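Local coordinates for protein L-lysine 6-oxidase (Marinomonas mediterranea, PDB 3WEU) that oxidises the epsilon-amino group of L-lysine with a cysteine tryptophylquinone cofactor, releasing the hydrogen peroxide that makes it antibacterial, at residues H6-V11 against D465-K470; P277-S282 against Q409-G414; S385-N390 against T395-E400; R614-N617 against Q621-E624. All blocks are in the same frame, centred on the assembly; numbering follows the deposited sequence.

Contact 1: residues H6-V11 against D465-K470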
loop_
_atom_site.group_PDB
_atom_site.type_symbol
_atom_site.label_atom_id
_atom_site.label_comp_id
_atom_site.label_asym_id
_atom_site.label_seq_id
_atom_site.Cartn_x
_atom_site.Cartn_y
_atom_site.Cartn_z
ATOM N N HIS A 6 -21.279 6.898 44.207
ATOM C CA HIS A 6 -22.071 6.498 43.048
ATOM C C HIS A 6 -21.888 7.489 41.899
ATOM O O HIS A 6 -21.798 8.718 42.127
ATOM C CB HIS A 6 -23.524 6.365 43.394
ATOM C CG HIS A 6 -23.794 5.334 44.432
ATOM N ND1 HIS A 6 -23.738 3.984 44.162
ATOM C CD2 HIS A 6 -24.130 5.448 45.750
ATOM C CE1 HIS A 6 -23.970 3.311 45.282
ATOM N NE2 HIS A 6 -24.232 4.179 46.250
ATOM N N PRO A 7 -21.920 6.996 40.665
ATOM C CA PRO A 7 -22.092 5.561 40.316
ATOM C C PRO A 7 -20.836 4.706 40.690
ATOM O O PRO A 7 -19.730 5.202 40.790
ATOM C CB PRO A 7 -22.172 5.593 38.776
ATOM C CG PRO A 7 -21.357 6.784 38.387
ATOM C CD PRO A 7 -21.727 7.833 39.462
ATOM N N SER A 8 -21.033 3.414 40.873
ATOM C CA SER A 8 -19.896 2.486 41.082
ATOM C C SER A 8 -18.957 2.392 39.871
ATOM O O SER A 8 -17.710 2.201 40.025
ATOM C CB SER A 8 -20.459 1.117 41.491
ATOM O OG SER A 8 -21.111 0.522 40.403
ATOM N N ILE A 9 -19.497 2.514 38.659
ATOM C CA ILE A 9 -18.705 2.536 37.485
ATOM C C ILE A 9 -19.169 3.730 36.653
ATOM O O ILE A 9 -20.206 3.681 36.048
ATOM C CB ILE A 9 -18.791 1.228 36.664
ATOM C CG1 ILE A 9 -18.314 0.007 37.476
ATOM C CG2 ILE A 9 -17.910 1.360 35.438
ATOM C CD1 ILE A 9 -18.586 -1.378 36.838
ATOM N N GLY A 10 -18.384 4.800 36.628
ATOM C CA GLY A 10 -18.769 5.980 35.860
ATOM C C GLY A 10 -18.490 5.814 34.375
ATOM O O GLY A 10 -17.654 5.009 33.972
ATOM N N VAL A 11 -19.194 6.598 33.566
ATOM C CA VAL A 11 -19.028 6.546 32.154
ATOM C C VAL A 11 -18.944 7.914 31.576
ATOM O O VAL A 11 -19.860 8.679 31.746
ATOM C CB VAL A 11 -20.208 5.770 31.510
ATOM C CG1 VAL A 11 -20.136 5.842 29.974
ATOM C CG2 VAL A 11 -20.199 4.326 32.020
ATOM N N ASP A 465 -17.867 -6.914 44.924
ATOM C CA ASP A 465 -19.251 -7.287 45.170
ATOM C C ASP A 465 -20.030 -6.842 43.917
ATOM O O ASP A 465 -19.448 -6.235 42.997
ATOM C CB ASP A 465 -19.773 -6.538 46.421
ATOM C CG ASP A 465 -20.998 -7.165 47.031
ATOM O OD1 ASP A 465 -21.725 -8.023 46.436
ATOM O OD2 ASP A 465 -21.298 -6.738 48.168
ATOM N N ALA A 466 -21.309 -7.153 43.847
ATOM C CA ALA A 466 -22.124 -6.815 42.694
ATOM C C ALA A 466 -21.960 -5.314 42.371
ATOM O O ALA A 466 -22.016 -4.499 43.290
ATOM C CB ALA A 466 -23.569 -7.110 43.006
ATOM N N TYR A 467 -21.679 -5.013 41.096
ATOM C CA TYR A 467 -21.493 -3.664 40.559
ATOM C C TYR A 467 -20.213 -2.962 41.001
ATOM O O TYR A 467 -20.034 -1.802 40.687
ATOM C CB TYR A 467 -22.701 -2.761 40.852
ATOM C CG TYR A 467 -23.915 -3.006 39.951
ATOM C CD1 TYR A 467 -24.789 -4.047 40.230
ATOM C CD2 TYR A 467 -24.170 -2.206 38.821
ATOM C CE1 TYR A 467 -25.902 -4.310 39.439
ATOM C CE2 TYR A 467 -25.265 -2.463 38.031
ATOM C CZ TYR A 467 -26.147 -3.480 38.356
ATOM O OH TYR A 467 -27.275 -3.761 37.593
ATOM N N GLN A 468 -19.380 -3.608 41.824
ATOM C CA GLN A 468 -18.207 -2.916 42.388
ATOM C C GLN A 468 -16.903 -3.517 41.996
ATOM O O GLN A 468 -16.628 -4.655 42.383
ATOM C CB GLN A 468 -18.278 -3.020 43.877
ATOM C CG GLN A 468 -19.279 -2.174 44.568
ATOM C CD GLN A 468 -19.059 -2.296 46.092
ATOM O OE1 GLN A 468 -17.972 -2.773 46.588
ATOM N NE2 GLN A 468 -20.073 -1.914 46.828
ATOM N N ILE A 469 -16.111 -2.757 41.266
ATOM C CA ILE A 469 -14.829 -3.215 40.767
ATOM C C ILE A 469 -13.834 -3.305 41.933
ATOM O O ILE A 469 -13.677 -2.348 42.680
ATOM C CB ILE A 469 -14.273 -2.277 39.712
ATOM C CG1 ILE A 469 -15.231 -2.212 38.506
ATOM C CG2 ILE A 469 -12.855 -2.690 39.307
ATOM C CD1 ILE A 469 -15.503 -3.552 37.794
ATOM N N LYS A 470 -13.206 -4.459 42.069
ATOM C CA LYS A 470 -12.131 -4.637 43.045
ATOM C C LYS A 470 -10.897 -3.956 42.602
ATOM O O LYS A 470 -10.452 -4.115 41.469
ATOM C CB LYS A 470 -11.847 -6.163 43.133
ATOM C CG LYS A 470 -10.844 -6.535 44.246
ATOM C CD LYS A 470 -10.498 -8.017 44.146
ATOM C CE LYS A 470 -11.480 -8.939 44.841
ATOM N NZ LYS A 470 -11.613 -10.245 44.118
HETATM O O HOH W 1 -16.810 0.111 41.639
#
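Ser-8 and Tyr-467 carry the one direct hydrogen bond between these two segments. Ser-8 OG donates to Tyr-467 O over a short 2.6 Å. The hydroxyl sits between the backbone N and the carbonyl carbon of its own residue (chi1 70°), and this points it at the carbonyl of Tyr-467. It meets the carbonyl at a C=O...O angle of 146°, tilted modestly from the carbonyl plane. The acceptor belongs to a type II beta turn from Asp-465 to Gln-468. Tyr-467 has positive phi (71°) at the third position of that turn. The turn is closed by Gln-468 N to Asp-465 O, 2.9 Å.

A water makes the second polar link. It donates to Ser-8 O at 2.8 Å and accepts from Ile-469 N at 3.0 Å. The water thus ties the backbone of Ser-8 to that of Ile-469, beside the direct bond to Tyr-467.

The apolar part is small. Ile-9 and Ile-469 meet through their CG1 branches, and the two side chains cross at about a right angle. Ile-9 CD1 lies 3.8 Å from Ile-469 CG1. The Ile-9 branch also passes near Tyr-467 O.

The touching residues are buried, and the contact joins the N-terminal and C-terminal family regions. Asp-435 OD1 accepts from Ser-8 N and also pairs with His-6 ND1. The phenol of Tyr-467 is directed elsewhere: its OH bonds Ser-262 OG, and its ring packs on Cys-265 and Phe-266 of helix 261-272. Helix 433-439 touches both Ile-9 and Tyr-467 through Ile-439, while strand 4-13 pairs with strands 58-66 and 237-247.

Contact 2: residues P277-S282 against Q409-G414. With EDO (1,2-ethanediol), chain O.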
loop_
_atom_site.group_PDB
_atom_site.type_symbol
_atom_site.label_atom_id
_atom_site.label_comp_id
_atom_site.label_asym_id
_atom_site.label_seq_id
_atom_site.Cartn_x
_atom_site.Cartn_y
_atom_site.Cartn_z
ATOM N N PRO A 277 -31.080 -13.266 46.813
ATOM C CA PRO A 277 -31.192 -14.631 47.370
ATOM C C PRO A 277 -32.455 -15.324 46.991
ATOM O O PRO A 277 -32.439 -16.525 46.807
ATOM C CB PRO A 277 -31.177 -14.393 48.902
ATOM C CG PRO A 277 -30.408 -13.117 49.082
ATOM C CD PRO A 277 -30.814 -12.253 47.854
ATOM N N ASP A 278 -33.552 -14.586 46.841
ATOM C CA ASP A 278 -34.805 -15.219 46.395
ATOM C C ASP A 278 -34.787 -15.757 44.955
ATOM O O ASP A 278 -35.627 -16.574 44.591
ATOM C CB ASP A 278 -35.984 -14.254 46.534
ATOM C CG ASP A 278 -36.365 -13.971 47.991
ATOM O OD1 ASP A 278 -35.953 -14.716 48.882
ATOM O OD2 ASP A 278 -37.026 -12.945 48.222
ATOM N N MET A 279 -33.877 -15.266 44.121
ATOM C CA MET A 279 -33.856 -15.626 42.710
ATOM C C MET A 279 -32.930 -16.772 42.428
ATOM O O MET A 279 -33.136 -17.547 41.463
ATOM C CB MET A 279 -33.390 -14.420 41.862
ATOM C CG MET A 279 -33.869 -14.556 40.446
ATOM S SD MET A 279 -33.115 -13.394 39.286
ATOM C CE MET A 279 -33.620 -11.833 39.893
ATOM N N TYR A 280 -31.894 -16.896 43.249
ATOM C CA TYR A 280 -30.843 -17.857 42.932
ATOM C C TYR A 280 -30.307 -18.460 44.199
ATOM O O TYR A 280 -30.085 -17.747 45.144
ATOM C CB TYR A 280 -29.702 -17.125 42.242
ATOM C CG TYR A 280 -28.613 -17.946 41.681
ATOM C CD1 TYR A 280 -27.431 -18.157 42.432
ATOM C CD2 TYR A 280 -28.681 -18.431 40.371
ATOM C CE1 TYR A 280 -26.399 -18.890 41.945
ATOM C CE2 TYR A 280 -27.628 -19.148 39.855
ATOM C CZ TYR A 280 -26.489 -19.380 40.645
ATOM O OH TYR A 280 -25.417 -20.089 40.169
ATOM N N ASP A 281 -30.077 -19.762 44.161
ATOM C CA ASP A 281 -29.604 -20.512 45.343
ATOM C C ASP A 281 -28.113 -20.703 45.206
ATOM O O ASP A 281 -27.655 -21.523 44.429
ATOM C CB ASP A 281 -30.281 -21.862 45.344
ATOM C CG ASP A 281 -29.943 -22.691 46.569
ATOM O OD1 ASP A 281 -28.884 -22.492 47.173
ATOM O OD2 ASP A 281 -30.779 -23.548 46.901
ATOM N N SER A 282 -27.343 -19.886 45.904
ATOM C CA SER A 282 -25.904 -19.888 45.751
ATOM C C SER A 282 -25.333 -21.232 46.263
ATOM O O SER A 282 -24.431 -21.811 45.667
ATOM C CB SER A 282 -25.312 -18.681 46.501
ATOM O OG SER A 282 -25.953 -17.433 46.104
ATOM N N GLN A 409 -31.586 -12.448 32.592
ATOM C CA GLN A 409 -32.694 -12.035 31.784
ATOM C C GLN A 409 -33.491 -13.211 31.336
ATOM O O GLN A 409 -34.707 -13.185 31.316
ATOM C CB GLN A 409 -32.205 -11.254 30.575
ATOM C CG GLN A 409 -31.526 -9.960 30.890
ATOM C CD GLN A 409 -30.951 -9.305 29.633
ATOM O OE1 GLN A 409 -30.125 -9.920 28.914
ATOM N NE2 GLN A 409 -31.434 -8.109 29.321
ATOM N N LEU A 410 -32.815 -14.251 30.905
ATOM C CA LEU A 410 -33.552 -15.371 30.303
ATOM C C LEU A 410 -34.304 -16.173 31.373
ATOM O O LEU A 410 -35.454 -16.612 31.159
ATOM C CB LEU A 410 -32.596 -16.234 29.533
ATOM C CG LEU A 410 -33.201 -17.414 28.819
ATOM C CD1 LEU A 410 -34.037 -16.964 27.616
ATOM C CD2 LEU A 410 -32.181 -18.448 28.371
ATOM N N PHE A 411 -33.706 -16.294 32.557
ATOM C CA PHE A 411 -34.407 -16.928 33.666
ATOM C C PHE A 411 -35.757 -16.201 33.949
ATOM O O PHE A 411 -36.822 -16.789 34.072
ATOM C CB PHE A 411 -33.562 -16.902 34.935
ATOM C CG PHE A 411 -34.347 -17.268 36.132
ATOM C CD1 PHE A 411 -34.834 -18.551 36.243
ATOM C CD2 PHE A 411 -34.732 -16.316 37.034
ATOM C CE1 PHE A 411 -35.633 -18.919 37.312
ATOM C CE2 PHE A 411 -35.522 -16.662 38.102
ATOM C CZ PHE A 411 -35.996 -17.970 38.245
ATOM N N LEU A 412 -35.686 -14.893 34.031
ATOM C CA LEU A 412 -36.859 -14.109 34.284
ATOM C C LEU A 412 -37.883 -14.197 33.177
ATOM O O LEU A 412 -39.093 -14.306 33.426
ATOM C CB LEU A 412 -36.463 -12.673 34.616
ATOM C CG LEU A 412 -35.629 -12.405 35.858
ATOM C CD1 LEU A 412 -35.023 -11.019 35.936
ATOM C CD2 LEU A 412 -36.480 -12.574 37.096
ATOM N N LEU A 413 -37.428 -14.241 31.932
ATOM C CA LEU A 413 -38.317 -14.463 30.830
ATOM C C LEU A 413 -39.043 -15.811 30.902
ATOM O O LEU A 413 -40.237 -15.896 30.664
ATOM C CB LEU A 413 -37.590 -14.248 29.448
ATOM C CG LEU A 413 -38.544 -14.131 28.255
ATOM C CD1 LEU A 413 -39.352 -12.828 28.284
ATOM C CD2 LEU A 413 -37.744 -14.212 26.953
ATOM N N GLY A 414 -38.339 -16.845 31.343
ATOM C CA GLY A 414 -38.899 -18.178 31.531
ATOM C C GLY A 414 -39.924 -18.204 32.672
ATOM O O GLY A 414 -40.897 -18.953 32.592
HETATM C C1 EDO O . -23.135 -20.431 36.387
HETATM O O1 EDO O . -23.324 -19.400 37.363
HETATM C C2 EDO O . -23.996 -21.525 36.957
HETATM O O2 EDO O . -25.186 -20.907 37.499
#
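Met-279 reaches across to Phe-411 and Leu-412, two consecutive residues of one helix. Its CG lies 3.6 Å from Phe-411 CE2, approaching the ring obliquely. The sulfur follows, with SD 4.0 Å from Phe-411 CD2. SD stands 5.2 Å from the ring centroid and 69° off the ring normal, a Met-aromatic contact of oblique geometry. The chain bends at the CG-SD bond (chi3 -62°), which carries the methyl CE to 4.1 Å from Leu-412 CD2. These two side chains cross at about a right angle. The Met-279 and Phe-411 side chains slide past each other in opposite directions. No hydrogen bond links the segments.

The fold here is a short antiparallel pair of strands, 280-281 with 286-287, packed beside helix 407-418. Met-279 comes just before the first strand, and its backbone is hydrogen-bonded to Lys-288.

Tyr-287, on the second strand, stacks on the ring of Phe-411 and meets the ring of Tyr-280 edge-to-face. Helix 261-272 adds Phe-266 against Met-279. Farther out, Tyr-280 OH is hydrogen-bonded to O2 of a 1,2-ethanediol at 2.8 Å. That molecule, probably from the crystallisation liquor, also bonds Arg-271 NH2.

Contact 3: residues S385-N390 against T395-E400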
loop_
_atom_site.group_PDB
_atom_site.type_symbol
_atom_site.label_atom_id
_atom_site.label_comp_id
_atom_site.label_asym_id
_atom_site.label_seq_id
_atom_site.Cartn_x
_atom_site.Cartn_y
_atom_site.Cartn_z
ATOM N N SER A 385 -18.777 -14.822 15.914
ATOM C CA SER A 385 -19.221 -15.168 14.594
ATOM C C SER A 385 -18.098 -14.968 13.548
ATOM O O SER A 385 -18.378 -14.977 12.366
ATOM C CB SER A 385 -20.389 -14.256 14.206
ATOM O OG SER A 385 -20.033 -12.866 14.446
ATOM N N VAL A 386 -16.891 -14.709 14.010
ATOM C CA VAL A 386 -15.770 -14.240 13.207
ATOM C C VAL A 386 -14.750 -15.332 12.908
ATOM O O VAL A 386 -14.311 -15.504 11.743
ATOM C CB VAL A 386 -15.078 -13.078 13.960
ATOM C CG1 VAL A 386 -13.893 -12.564 13.171
ATOM C CG2 VAL A 386 -16.084 -11.902 14.079
ATOM N N SER A 387 -14.369 -16.094 13.918
ATOM C CA SER A 387 -13.308 -17.147 13.700
ATOM C C SER A 387 -13.831 -18.568 13.936
ATOM O O SER A 387 -14.673 -18.797 14.777
ATOM C CB SER A 387 -12.090 -16.835 14.598
ATOM O OG SER A 387 -12.489 -16.786 15.973
ATOM N N SER A 388 -13.380 -19.510 13.132
ATOM C CA SER A 388 -13.815 -20.883 13.247
ATOM C C SER A 388 -13.085 -21.639 14.322
ATOM O O SER A 388 -12.079 -21.168 14.874
ATOM C CB SER A 388 -13.522 -21.590 11.891
ATOM O OG SER A 388 -14.247 -21.056 10.825
ATOM N N SER A 389 -13.530 -22.861 14.567
ATOM C CA SER A 389 -12.926 -23.760 15.556
ATOM C C SER A 389 -11.450 -23.966 15.275
ATOM O O SER A 389 -10.679 -24.173 16.217
ATOM C CB SER A 389 -13.615 -25.134 15.517
ATOM O OG SER A 389 -13.517 -25.765 14.234
ATOM N N ASN A 390 -11.069 -23.909 13.980
ATOM C CA ASN A 390 -9.704 -24.240 13.564
ATOM C C ASN A 390 -8.821 -23.078 13.202
ATOM O O ASN A 390 -7.849 -23.260 12.498
ATOM C CB ASN A 390 -9.683 -25.281 12.434
ATOM C CG ASN A 390 -10.304 -24.777 11.152
ATOM O OD1 ASN A 390 -11.162 -23.898 11.174
ATOM N ND2 ASN A 390 -9.934 -25.368 10.043
ATOM N N THR A 395 -7.611 -26.204 17.391
ATOM C CA THR A 395 -8.661 -27.024 16.814
ATOM C C THR A 395 -9.929 -26.874 17.624
ATOM O O THR A 395 -10.956 -27.432 17.262
ATOM C CB THR A 395 -8.276 -28.530 16.737
ATOM O OG1 THR A 395 -7.899 -28.950 18.033
ATOM C CG2 THR A 395 -7.123 -28.794 15.769
ATOM N N ASP A 396 -9.893 -26.100 18.687
ATOM C CA ASP A 396 -11.027 -25.988 19.555
ATOM C C ASP A 396 -11.314 -24.513 19.995
ATOM O O ASP A 396 -11.750 -24.259 21.102
ATOM C CB ASP A 396 -10.905 -26.881 20.756
ATOM C CG ASP A 396 -9.697 -26.614 21.555
ATOM O OD1 ASP A 396 -8.939 -25.690 21.239
ATOM O OD2 ASP A 396 -9.497 -27.409 22.481
ATOM N N ASN A 397 -11.039 -23.591 19.082
ATOM C CA ASN A 397 -11.368 -22.175 19.286
ATOM C C ASN A 397 -12.868 -22.049 19.585
ATOM O O ASN A 397 -13.711 -22.691 18.904
ATOM C CB ASN A 397 -11.004 -21.446 18.030
ATOM C CG ASN A 397 -11.184 -19.945 18.162
ATOM O OD1 ASN A 397 -10.882 -19.325 19.222
ATOM N ND2 ASN A 397 -11.771 -19.356 17.104
ATOM N N VAL A 398 -13.209 -21.257 20.584
ATOM C CA VAL A 398 -14.615 -21.138 21.010
ATOM C C VAL A 398 -15.374 -20.292 19.994
ATOM O O VAL A 398 -14.920 -19.166 19.637
ATOM C CB VAL A 398 -14.703 -20.505 22.379
ATOM C CG1 VAL A 398 -16.145 -20.252 22.844
ATOM C CG2 VAL A 398 -14.023 -21.430 23.415
ATOM N N VAL A 399 -16.518 -20.832 19.595
ATOM C CA VAL A 399 -17.440 -20.191 18.629
ATOM C C VAL A 399 -18.714 -19.816 19.384
ATOM O O VAL A 399 -19.198 -20.534 20.240
ATOM C CB VAL A 399 -17.775 -21.190 17.522
ATOM C CG1 VAL A 399 -18.911 -20.756 16.611
ATOM C CG2 VAL A 399 -16.521 -21.470 16.729
ATOM N N GLU A 400 -19.278 -18.651 19.056
ATOM C CA GLU A 400 -20.602 -18.304 19.571
ATOM C C GLU A 400 -21.261 -17.403 18.531
ATOM O O GLU A 400 -21.030 -16.221 18.481
ATOM C CB GLU A 400 -20.512 -17.636 20.936
ATOM C CG GLU A 400 -21.866 -17.465 21.535
ATOM C CD GLU A 400 -21.905 -16.371 22.563
ATOM O OE1 GLU A 400 -21.693 -16.725 23.774
ATOM O OE2 GLU A 400 -22.136 -15.159 22.200
HETATM O O HOH W 2 -11.511 -27.490 14.579
#
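Asn-397 turns its amide nitrogen to Ser-387 and Ser-388; this is the tight part of the contact. One nitrogen, Asn-397 ND2, donates twice: to Ser-387 OG at 2.9 Å and to Ser-388 O at 2.9 Å. Both acceptors lie in the amide plane, which would fix the rotation of the group. The bond to Ser-388 O is the straighter, at 167°, although the donor stands above that carbonyl plane. With CG anti to the backbone N (chi1 -175°), the amide extends toward the serines. Its other end, OD1, is held by Asn-103 ND2, and Ser-387 OG also bonds Glu-101 OE1. The backbone adds Asn-397 N to Ser-389 O, 2.9 Å. Beside this, Val-399 CG2 packs 3.8 Å from Ser-387 O.

The far end is looser and more exposed. Asn-390 and Thr-395 approach through their backbones, with 4.4 Å between the CA atoms. Here a water bridges Ser-389 OG and Thr-395 O, at 2.7 Å from each. Asp-396 turns away to a salt bridge with Arg-117.

The two segments run nearly antiparallel but form no regular strands. At one end, Ser-385 touches Trp-580, the neighbour in sequence of the cofactor residue Trp-581. The segments are the two arms of an irregular loop that doubles back between strands 381-382 and 400-402.

Contact 4: residues R614-N617 against Q621-E624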
loop_
_atom_site.group_PDB
_atom_site.type_symbol
_atom_site.label_atom_id
_atom_site.label_comp_id
_atom_site.label_asym_id
_atom_site.label_seq_id
_atom_site.Cartn_x
_atom_site.Cartn_y
_atom_site.Cartn_z
ATOM N N ARG A 614 -22.256 6.218 5.526
ATOM C CA ARG A 614 -22.018 6.421 4.099
ATOM C C ARG A 614 -20.935 7.511 3.990
ATOM O O ARG A 614 -20.992 8.546 4.632
ATOM C CB ARG A 614 -23.276 6.783 3.409
ATOM C CG ARG A 614 -23.946 8.091 3.890
ATOM C CD ARG A 614 -25.396 8.190 3.514
ATOM N NE ARG A 614 -25.948 9.424 4.024
ATOM C CZ ARG A 614 -26.262 9.648 5.303
ATOM N NH1 ARG A 614 -26.069 8.718 6.251
ATOM N NH2 ARG A 614 -26.766 10.861 5.647
ATOM N N GLY A 615 -19.969 7.265 3.119
ATOM C CA GLY A 615 -18.900 8.189 2.896
ATOM C C GLY A 615 -17.617 7.883 3.643
ATOM O O GLY A 615 -16.547 8.349 3.262
ATOM N N ILE A 616 -17.729 7.147 4.740
ATOM C CA ILE A 616 -16.569 6.661 5.487
ATOM C C ILE A 616 -16.271 5.314 4.901
ATOM O O ILE A 616 -16.822 4.304 5.305
ATOM C CB ILE A 616 -16.841 6.455 6.956
ATOM C CG1 ILE A 616 -17.441 7.671 7.577
ATOM C CG2 ILE A 616 -15.529 6.137 7.716
ATOM C CD1 ILE A 616 -16.512 8.781 7.825
ATOM N N ASN A 617 -15.465 5.322 3.861
ATOM C CA ASN A 617 -15.306 4.144 2.994
ATOM C C ASN A 617 -14.114 3.232 3.402
ATOM O O ASN A 617 -13.936 2.171 2.813
ATOM C CB ASN A 617 -15.154 4.578 1.555
ATOM C CG ASN A 617 -16.489 5.062 0.974
ATOM O OD1 ASN A 617 -17.466 4.297 0.974
ATOM N ND2 ASN A 617 -16.538 6.284 0.463
ATOM N N GLN A 621 -10.376 6.291 7.200
ATOM C CA GLN A 621 -11.254 7.443 7.202
ATOM C C GLN A 621 -12.062 7.497 8.480
ATOM O O GLN A 621 -12.381 8.593 8.930
ATOM C CB GLN A 621 -12.169 7.412 5.982
ATOM C CG GLN A 621 -11.398 7.738 4.727
ATOM C CD GLN A 621 -12.106 7.283 3.484
ATOM O OE1 GLN A 621 -13.347 7.159 3.448
ATOM N NE2 GLN A 621 -11.345 7.059 2.413
ATOM N N MET A 622 -12.362 6.339 9.076
ATOM C CA MET A 622 -13.081 6.328 10.346
ATOM C C MET A 622 -12.205 6.842 11.453
ATOM O O MET A 622 -12.610 7.667 12.337
ATOM C CB MET A 622 -13.644 4.968 10.669
ATOM C CG MET A 622 -14.537 4.956 11.927
ATOM S SD MET A 622 -16.074 5.910 11.746
ATOM C CE MET A 622 -17.151 4.626 11.119
ATOM N N VAL A 623 -10.939 6.481 11.382
ATOM C CA VAL A 623 -10.004 7.008 12.343
ATOM C C VAL A 623 -9.922 8.543 12.343
ATOM O O VAL A 623 -9.843 9.163 13.392
ATOM C CB VAL A 623 -8.599 6.374 12.117
ATOM C CG1 VAL A 623 -7.561 7.048 13.007
ATOM C CG2 VAL A 623 -8.645 4.924 12.477
ATOM N N GLU A 624 -9.991 9.136 11.187
ATOM C CA GLU A 624 -9.877 10.611 11.030
ATOM C C GLU A 624 -11.248 11.311 11.202
ATOM O O GLU A 624 -11.326 12.378 11.838
ATOM C CB GLU A 624 -9.334 10.936 9.653
ATOM C CG GLU A 624 -9.103 12.448 9.540
ATOM C CD GLU A 624 -8.298 12.874 8.333
ATOM O OE1 GLU A 624 -8.008 12.065 7.435
ATOM O OE2 GLU A 624 -7.976 14.062 8.272
#
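Gln-621 reaches back from the first turn of helix 619-625 to the loop that leads into it. This is a side-chain-to-backbone bond at a helix N terminus. From the helix, Gln-621 CB starts 4.0 Å from Ile-616 CG2. The chain then runs extended through CG and CD. CD comes to 3.9 Å from Asn-617 N, and OE1 accepts from that N at 2.8 Å. The N-H...O angle is 154°, but the donor stands above the amide plane, 37° out of it. OE1 also passes 3.4 Å from Gly-615 O. Both are acceptors, so that approach is no bond. At its backbone end, Gln-621 N is hydrogen-bonded to Ser-618 OG, so the residue is tied to the chain before it at both ends.

Ile-616 packs on the next helix residue, Met-622. Its CG2 is anti to its own backbone N and touches the Met-622 backbone. Met-622 bends at chi2 and chi3 and continues to Phe-513 and Phe-514 of helix 510-515. The side chain of Asn-617 has its own partner, ND2 bonding Phe-679 O. The methyl Ile-616 CG2 ends 3.5 Å from Met-622 N and 3.7 Å from Met-622 CB.

Overall arrangement
From the N terminus, contact 1 opens first, on strand 4-13 of the large mixed sheet. It closes more than 450 residues later, on the turn at 465-470. Contact 2 is nested inside that loop and sets the region before strand 280-281 against helix 407-418. Contact 3 is nested again inside contact 2 and closes a short irregular loop of its own. Contact 4 follows in series and joins helix 619-625 to its preceding loop. No two contacts cross. Contacts 1 and 2 join distant parts of the chain; contacts 3 and 4 are local. None touch: contacts 2 and 4 have centres about 43 Å apart, on opposite sides of the chain's centre.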